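Local coordinates for protein BT_4661 (Bacteroides thetaiotaomicron, PDB 4AK2) that probably binds heparin and heparan sulphate at the cell surface through this ligand-binding domain, as a SusE-like protein of a heparin utilisation locus, at residues 187-192 with 235-239. Numbering follows the deposited sequence.
With NA (sodium ion), chain D.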
loop_
_atom_site.group_PDB
_atom_site.type_symbol
_atom_site.label_atom_id
_atom_site.label_comp_id
_atom_site.label_asym_id
_atom_site.label_seq_id
_atom_site.Cartn_x
_atom_site.Cartn_y
_atom_site.Cartn_z
ATOM N N PHE A 187 -16.182 1.019 0.610
ATOM C CA PHE A 187 -15.616 1.997 -0.309
ATOM C C PHE A 187 -15.294 1.325 -1.642
ATOM O O PHE A 187 -15.537 1.920 -2.718
ATOM C CB PHE A 187 -14.418 2.704 0.289
ATOM C CG PHE A 187 -13.946 3.846 -0.551
ATOM C CD1 PHE A 187 -14.778 4.947 -0.780
ATOM C CD2 PHE A 187 -12.678 3.837 -1.128
ATOM C CE1 PHE A 187 -14.366 6.029 -1.556
ATOM C CE2 PHE A 187 -12.259 4.928 -1.890
ATOM C CZ PHE A 187 -13.095 6.018 -2.114
ATOM N N LEU A 188 -14.759 0.096 -1.592
ATOM C CA LEU A 188 -14.413 -0.568 -2.849
ATOM C C LEU A 188 -15.624 -0.940 -3.678
ATOM O O LEU A 188 -15.576 -0.849 -4.896
ATOM C CB LEU A 188 -13.525 -1.780 -2.648
ATOM C CG LEU A 188 -12.097 -1.409 -2.237
ATOM C CD1 LEU A 188 -11.307 -2.693 -2.050
ATOM C CD2 LEU A 188 -11.358 -0.529 -3.259
ATOM N N SER A 189 -16.726 -1.386 -3.066
ATOM C CA SER A 189 -17.894 -1.663 -3.891
ATOM C C SER A 189 -18.431 -0.400 -4.537
ATOM O O SER A 189 -18.890 -0.418 -5.668
ATOM C CB SER A 189 -18.994 -2.442 -3.135
ATOM O OG SER A 189 -19.556 -1.645 -2.099
ATOM N N GLU A 190 -18.353 0.710 -3.816
ATOM C CA GLU A 190 -18.795 1.980 -4.362
ATOM C C GLU A 190 -17.872 2.382 -5.562
ATOM O O GLU A 190 -18.355 2.773 -6.646
ATOM C CB GLU A 190 -18.788 3.060 -3.291
ATOM C CG GLU A 190 -19.307 4.356 -3.855
ATOM C CD GLU A 190 -19.438 5.461 -2.830
ATOM O OE1 GLU A 190 -19.460 5.163 -1.613
ATOM O OE2 GLU A 190 -19.539 6.631 -3.253
ATOM N N MET A 191 -16.550 2.272 -5.388
ATOM C CA MET A 191 -15.618 2.530 -6.483
ATOM C C MET A 191 -15.891 1.610 -7.670
ATOM O O MET A 191 -15.938 2.050 -8.827
ATOM C CB MET A 191 -14.179 2.393 -6.009
ATOM C CG MET A 191 -13.731 3.513 -5.072
ATOM S SD MET A 191 -13.890 5.184 -5.732
ATOM C CE MET A 191 -15.464 5.735 -5.035
ATOM N N TRP A 192 -16.042 0.318 -7.408
ATOM C CA TRP A 192 -16.285 -0.611 -8.488
ATOM C C TRP A 192 -17.526 -0.253 -9.256
ATOM O O TRP A 192 -17.534 -0.220 -10.488
ATOM C CB TRP A 192 -16.413 -2.042 -7.927
ATOM C CG TRP A 192 -15.188 -2.879 -8.163
ATOM C CD1 TRP A 192 -15.123 -4.119 -8.817
ATOM C CD2 TRP A 192 -13.780 -2.546 -7.836
ATOM N NE1 TRP A 192 -13.827 -4.568 -8.889
ATOM C CE2 TRP A 192 -12.969 -3.684 -8.308
ATOM C CE3 TRP A 192 -13.136 -1.486 -7.175
ATOM C CZ2 TRP A 192 -11.591 -3.715 -8.130
ATOM C CZ3 TRP A 192 -11.739 -1.532 -7.028
ATOM C CH2 TRP A 192 -10.995 -2.621 -7.478
ATOM N N LEU A 235 -11.245 9.913 -9.980
ATOM C CA LEU A 235 -12.122 8.729 -9.822
ATOM C C LEU A 235 -12.190 8.238 -8.371
ATOM O O LEU A 235 -13.226 7.745 -7.920
ATOM C CB LEU A 235 -11.639 7.595 -10.749
ATOM C CG LEU A 235 -11.641 7.973 -12.240
ATOM C CD1 LEU A 235 -11.226 6.763 -13.062
ATOM C CD2 LEU A 235 -13.020 8.473 -12.670
ATOM N N TRP A 236 -11.079 8.352 -7.631
ATOM C CA TRP A 236 -11.014 7.832 -6.268
ATOM C C TRP A 236 -11.490 8.913 -5.334
ATOM O O TRP A 236 -10.710 9.558 -4.619
ATOM C CB TRP A 236 -9.611 7.370 -5.953
ATOM C CG TRP A 236 -9.188 6.167 -6.729
ATOM C CD1 TRP A 236 -8.618 6.099 -8.020
ATOM C CD2 TRP A 236 -9.317 4.785 -6.272
ATOM N NE1 TRP A 236 -8.390 4.780 -8.370
ATOM C CE2 TRP A 236 -8.767 3.945 -7.325
ATOM C CE3 TRP A 236 -9.776 4.185 -5.086
ATOM C CZ2 TRP A 236 -8.720 2.564 -7.214
ATOM C CZ3 TRP A 236 -9.727 2.790 -4.971
ATOM C CH2 TRP A 236 -9.232 1.992 -6.025
ATOM N N ARG A 237 -12.802 9.109 -5.344
ATOM C CA ARG A 237 -13.468 10.186 -4.618
ATOM C C ARG A 237 -14.968 9.899 -4.658
ATOM O O ARG A 237 -15.473 9.178 -5.536
ATOM C CB ARG A 237 -13.173 11.542 -5.276
ATOM C CG ARG A 237 -13.928 11.776 -6.587
ATOM C CD ARG A 237 -13.544 13.108 -7.273
ATOM N NE ARG A 237 -14.049 14.283 -6.537
ATOM C CZ ARG A 237 -14.550 15.406 -7.064
ATOM N NH1 ARG A 237 -14.542 15.627 -8.363
ATOM N NH2 ARG A 237 -15.054 16.343 -6.264
ATOM N N ASN A 238 -15.671 10.522 -3.741
ATOM C CA ASN A 238 -17.117 10.578 -3.793
ATOM C C ASN A 238 -17.546 11.887 -3.128
ATOM O O ASN A 238 -16.683 12.749 -2.834
ATOM C CB ASN A 238 -17.784 9.320 -3.208
ATOM C CG ASN A 238 -17.607 9.172 -1.690
ATOM O OD1 ASN A 238 -17.139 10.061 -0.993
ATOM N ND2 ASN A 238 -17.981 8.011 -1.188
ATOM N N LYS A 239 -18.857 12.106 -3.002
ATOM C CA LYS A 239 -19.360 13.386 -2.514
ATOM C C LYS A 239 -18.835 13.676 -1.120
ATOM O O LYS A 239 -18.465 14.839 -0.789
ATOM C CB LYS A 239 -20.890 13.450 -2.583
HETATM NA NA NA D . -15.367 6.959 -9.393
HETATM O O HOH W 1 -16.639 8.663 -10.363
#
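Met191 and Trp236 mark the closest backbone approach, their CA atoms 7.0 Å apart, where helical residues 187-192 lie against an inverse gamma turn centred on Trp236 that runs into the short strand 237-238. The pair illustrates how a lone helix can be fixed to an irregular chain by one bent methionine, one indole and one side-chain hydrogen bond. A bend at chi2 (-57°) brings Met191 SD beside the turn, 3.4 Å from Leu235 O. The sulfur also lies 5.0 Å from the centroid of the six-membered ring of Trp236, an oblique Met-aromatic contact. Met191 CG approaches Trp236 CE3 at 4.0 Å and also covers one face of the Phe187 ring, while a second bend, at chi3, carries CE on to Arg237 O. The benzo edge of the indole is lined by Phe187 CE2 and by Leu188 CD2, the latter 4.1 Å from Trp236 CZ3.

At the more open flank the contact turns polar. Glu190, extended from a CG anti to its own N (chi1 -177°), accepts a hydrogen bond at OE2 from Asn238 ND2 (2.9 Å, N-H...O 154°). The donor comes from above the carboxylate plane, although OE2 lies close to the plane of the amide. Asn238 OD1 accepts from His175 and from the backbone of Gly241, holding the amide's orientation, and His175 also stacks on Phe187. On the Leu235 side, the carbonyl O binds a sodium ion at 2.7 Å; Ser194 and a water are further ligands, so the ion ties the end of helix 187-195 to the loop at Leu235. Trp236 NE1 bonds to Leu219 O and its ring stacks with Phe276, while strands 163-168 and 241-254 pack against Leu188 and Phe187 respectively, seating helix 187-195 against the mixed sheet that contains both strands.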